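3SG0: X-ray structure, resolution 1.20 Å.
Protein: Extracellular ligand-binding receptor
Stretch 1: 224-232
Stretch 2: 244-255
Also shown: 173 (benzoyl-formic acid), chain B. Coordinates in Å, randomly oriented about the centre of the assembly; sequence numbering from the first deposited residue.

Stretch 1 224-232: GTPAVLPQK
Stretch 2 (244-255) YQTHGVATEEFI

The start of a helix packs against a loop and the helix that follows it through a small, largely buried contact, in which three hydrogen bonds, one from G224 N and two from Q245 NE2, accompany an apolar cluster centred on A227 and F254. Register is set at G224, whose CA lies 5.6 Å from V249 CA; T225 CA lies 5.8 Å from F254 CA. G224 (phi 69°, psi -163°) donates from N to G248 O at 2.9 Å, nearly linear at 169°. Its positive phi suits glycine, and a CB there would crowd P226 CD.

Residues 225-227 then form a 3-10 segment, with A227 N bonded to G224 O (3.1 Å), and lead into a helix. A227 points its CB toward the loop, 3.5 Å from V249 CG1 and 3.7 Å from F254 CE1. V228 (t) adds CG2 at 3.5 Å from F254 CD1. Q245 (chi1 m) reaches across so that one amide nitrogen serves two acceptors: NE2 lies 3.1 Å from A227 O and 2.9 Å from Q231 OE1. Q231 (chi1 t) holds that same OE1 near the plane of the F254 ring, at its edge, 4.0 Å from CZ.

The second helix is capped by T251, whose OG1 accepts from E253 N (3.0 Å). F254 (t, chi2 88°) starts sideways, but its ring end approaches the first stretch.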

# COMPACT_ATOMS: atom_id res chain seq x y z
N GLY A 224 -4.30 -8.46 2.30
CA GLY A 224 -3.62 -9.54 2.98
C GLY A 224 -4.39 -10.85 2.92
O GLY A 224 -5.31 -11.02 2.12
N THR A 225 -4.02 -11.77 3.79
CA THR A 225 -4.69 -13.06 3.79
C THR A 225 -6.18 -13.02 4.15
O THR A 225 -6.91 -13.88 3.69
CB THR A 225 -3.90 -14.12 4.59
OG1 THR A 225 -3.56 -13.60 5.87
CG2 THR A 225 -2.62 -14.48 3.85
N PRO A 226 -6.64 -12.02 4.94
CA PRO A 226 -8.09 -11.95 5.17
C PRO A 226 -8.93 -11.77 3.90
O PRO A 226 -10.13 -11.97 3.95
CB PRO A 226 -8.23 -10.71 6.07
CG PRO A 226 -6.96 -10.68 6.84
CD PRO A 226 -5.91 -11.10 5.82
N ALA A 227 -8.32 -11.35 2.79
CA ALA A 227 -9.07 -11.15 1.55
C ALA A 227 -9.52 -12.46 0.90
O ALA A 227 -10.40 -12.46 0.04
CB ALA A 227 -8.24 -10.34 0.56
N VAL A 228 -8.90 -13.57 1.29
CA VAL A 228 -9.28 -14.86 0.71
C VAL A 228 -10.68 -15.29 1.15
O VAL A 228 -11.47 -15.79 0.35
CB VAL A 228 -8.26 -15.96 1.05
CG1 VAL A 228 -8.76 -17.33 0.61
CG2 VAL A 228 -6.91 -15.64 0.39
N LEU A 229 -10.98 -15.09 2.43
CA LEU A 229 -12.23 -15.57 3.03
C LEU A 229 -13.50 -15.21 2.24
O LEU A 229 -14.28 -16.09 1.89
CB LEU A 229 -12.33 -15.09 4.48
CG LEU A 229 -13.63 -15.38 5.21
CD1 LEU A 229 -13.90 -16.87 5.28
CD2 LEU A 229 -13.60 -14.77 6.61
N PRO A 230 -13.73 -13.92 1.97
CA PRO A 230 -14.97 -13.61 1.23
C PRO A 230 -15.01 -14.21 -0.17
O PRO A 230 -16.09 -14.58 -0.64
CB PRO A 230 -14.99 -12.08 1.17
CG PRO A 230 -13.56 -11.66 1.46
CD PRO A 230 -13.02 -12.70 2.39
N GLN A 231 -13.87 -14.31 -0.85
CA GLN A 231 -13.86 -14.88 -2.19
C GLN A 231 -14.16 -16.38 -2.16
O GLN A 231 -14.98 -16.87 -2.94
CB GLN A 231 -12.54 -14.57 -2.91
CG GLN A 231 -12.51 -15.12 -4.33
CD GLN A 231 -11.80 -14.22 -5.31
OE1 GLN A 231 -11.18 -13.21 -4.94
NE2 GLN A 231 -11.89 -14.57 -6.58
N LYS A 232 -13.51 -17.10 -1.26
CA LYS A 232 -13.82 -18.52 -1.08
C LYS A 232 -15.27 -18.74 -0.66
O LYS A 232 -15.92 -19.67 -1.14
CB LYS A 232 -12.88 -19.17 -0.06
CG LYS A 232 -11.47 -19.40 -0.58
CD LYS A 232 -10.64 -20.22 0.41
CE LYS A 232 -10.75 -21.71 0.14
NZ LYS A 232 -10.04 -22.09 -1.12
N TYR A 244 -13.94 -9.11 -8.23
CA TYR A 244 -12.90 -8.09 -8.30
C TYR A 244 -12.35 -7.84 -6.90
O TYR A 244 -13.11 -7.87 -5.92
CB TYR A 244 -13.48 -6.81 -8.89
CG TYR A 244 -13.96 -7.07 -10.29
CD1 TYR A 244 -13.06 -7.15 -11.34
CD2 TYR A 244 -15.30 -7.32 -10.56
CE1 TYR A 244 -13.48 -7.42 -12.62
CE2 TYR A 244 -15.73 -7.60 -11.85
CZ TYR A 244 -14.81 -7.65 -12.86
OH TYR A 244 -15.23 -7.93 -14.14
N GLN A 245 -11.04 -7.63 -6.81
CA GLN A 245 -10.40 -7.33 -5.54
C GLN A 245 -9.64 -6.02 -5.70
O GLN A 245 -9.94 -5.23 -6.61
CB GLN A 245 -9.51 -8.49 -5.09
CG GLN A 245 -10.28 -9.76 -4.72
CD GLN A 245 -10.30 -10.05 -3.22
OE1 GLN A 245 -10.05 -9.18 -2.39
NE2 GLN A 245 -10.61 -11.30 -2.87
N THR A 246 -8.69 -5.78 -4.80
CA THR A 246 -7.88 -4.56 -4.77
C THR A 246 -6.41 -4.94 -4.67
O THR A 246 -6.07 -6.10 -4.46
CB THR A 246 -8.20 -3.69 -3.55
OG1 THR A 246 -7.75 -4.36 -2.36
CG2 THR A 246 -9.68 -3.37 -3.45
N HIS A 247 -5.54 -3.94 -4.78
CA HIS A 247 -4.11 -4.17 -4.67
C HIS A 247 -3.66 -4.65 -3.29
O HIS A 247 -2.50 -4.99 -3.11
CB HIS A 247 -3.29 -2.96 -5.14
CG HIS A 247 -3.56 -1.69 -4.38
ND1 HIS A 247 -2.87 -0.53 -4.65
CD2 HIS A 247 -4.43 -1.39 -3.38
CE1 HIS A 247 -3.30 0.43 -3.85
NE2 HIS A 247 -4.25 -0.06 -3.07
N GLY A 248 -4.58 -4.69 -2.32
CA GLY A 248 -4.30 -5.35 -1.05
C GLY A 248 -4.06 -6.84 -1.20
O GLY A 248 -3.53 -7.46 -0.27
N VAL A 249 -4.42 -7.43 -2.34
CA VAL A 249 -4.26 -8.87 -2.51
C VAL A 249 -3.03 -9.25 -3.33
O VAL A 249 -2.82 -10.43 -3.60
CB VAL A 249 -5.52 -9.53 -3.13
CG1 VAL A 249 -6.78 -9.08 -2.40
CG2 VAL A 249 -5.62 -9.28 -4.64
N ALA A 250 -2.21 -8.27 -3.70
CA ALA A 250 -1.17 -8.45 -4.71
C ALA A 250 0.08 -9.19 -4.20
O ALA A 250 1.20 -8.93 -4.66
CB ALA A 250 -0.80 -7.10 -5.31
N THR A 251 -0.14 -10.11 -3.27
CA THR A 251 0.91 -10.97 -2.74
C THR A 251 0.70 -12.41 -3.17
O THR A 251 -0.43 -12.91 -3.19
CB THR A 251 0.98 -10.89 -1.20
OG1 THR A 251 1.80 -11.97 -0.74
CG2 THR A 251 -0.40 -11.01 -0.54
N GLU A 252 1.78 -13.10 -3.50
CA GLU A 252 1.68 -14.51 -3.84
C GLU A 252 1.08 -15.35 -2.69
O GLU A 252 0.57 -16.44 -2.93
CB GLU A 252 3.03 -15.06 -4.30
CG GLU A 252 3.40 -14.65 -5.73
CD GLU A 252 3.74 -13.17 -5.89
OE1 GLU A 252 4.18 -12.53 -4.92
OE2 GLU A 252 3.56 -12.66 -7.02
N GLU A 253 1.11 -14.84 -1.46
CA GLU A 253 0.46 -15.55 -0.36
C GLU A 253 -1.05 -15.67 -0.56
O GLU A 253 -1.67 -16.65 -0.16
CB GLU A 253 0.72 -14.86 0.98
CG GLU A 253 2.17 -14.83 1.39
CD GLU A 253 2.38 -14.23 2.77
OE1 GLU A 253 1.57 -14.54 3.67
OE2 GLU A 253 3.33 -13.46 2.95
N PHE A 254 -1.64 -14.65 -1.18
CA PHE A 254 -3.06 -14.65 -1.49
C PHE A 254 -3.37 -15.70 -2.55
O PHE A 254 -4.37 -16.42 -2.46
CB PHE A 254 -3.48 -13.25 -1.95
CG PHE A 254 -4.90 -13.16 -2.46
CD1 PHE A 254 -5.95 -12.90 -1.60
CD2 PHE A 254 -5.17 -13.31 -3.81
CE1 PHE A 254 -7.24 -12.81 -2.07
CE2 PHE A 254 -6.46 -13.21 -4.29
CZ PHE A 254 -7.50 -12.96 -3.41
N ILE A 255 -2.51 -15.80 -3.56
CA ILE A 255 -2.69 -16.80 -4.61
C ILE A 255 -2.60 -18.20 -4.03
O ILE A 255 -3.42 -19.07 -4.33
CB ILE A 255 -1.66 -16.63 -5.75
CG1 ILE A 255 -1.88 -15.30 -6.48
CG2 ILE A 255 -1.72 -17.82 -6.72
CD1 ILE A 255 -0.87 -15.02 -7.58
O1B 173 B . -3.97 0.54 3.61
C1 173 B . -4.32 -0.52 4.05
O1A 173 B . -5.09 -0.65 5.20
C2 173 B . -4.15 -1.78 3.24
O2 173 B . -4.73 -2.78 3.54
C1G 173 B . -3.19 -1.73 2.09
C2D 173 B . -1.83 -1.07 2.29
C2E 173 B . -0.85 -0.99 1.14
C3 173 B . -1.26 -1.55 -0.22
C1E 173 B . -2.65 -2.20 -0.40
C1D 173 B . -3.62 -2.30 0.75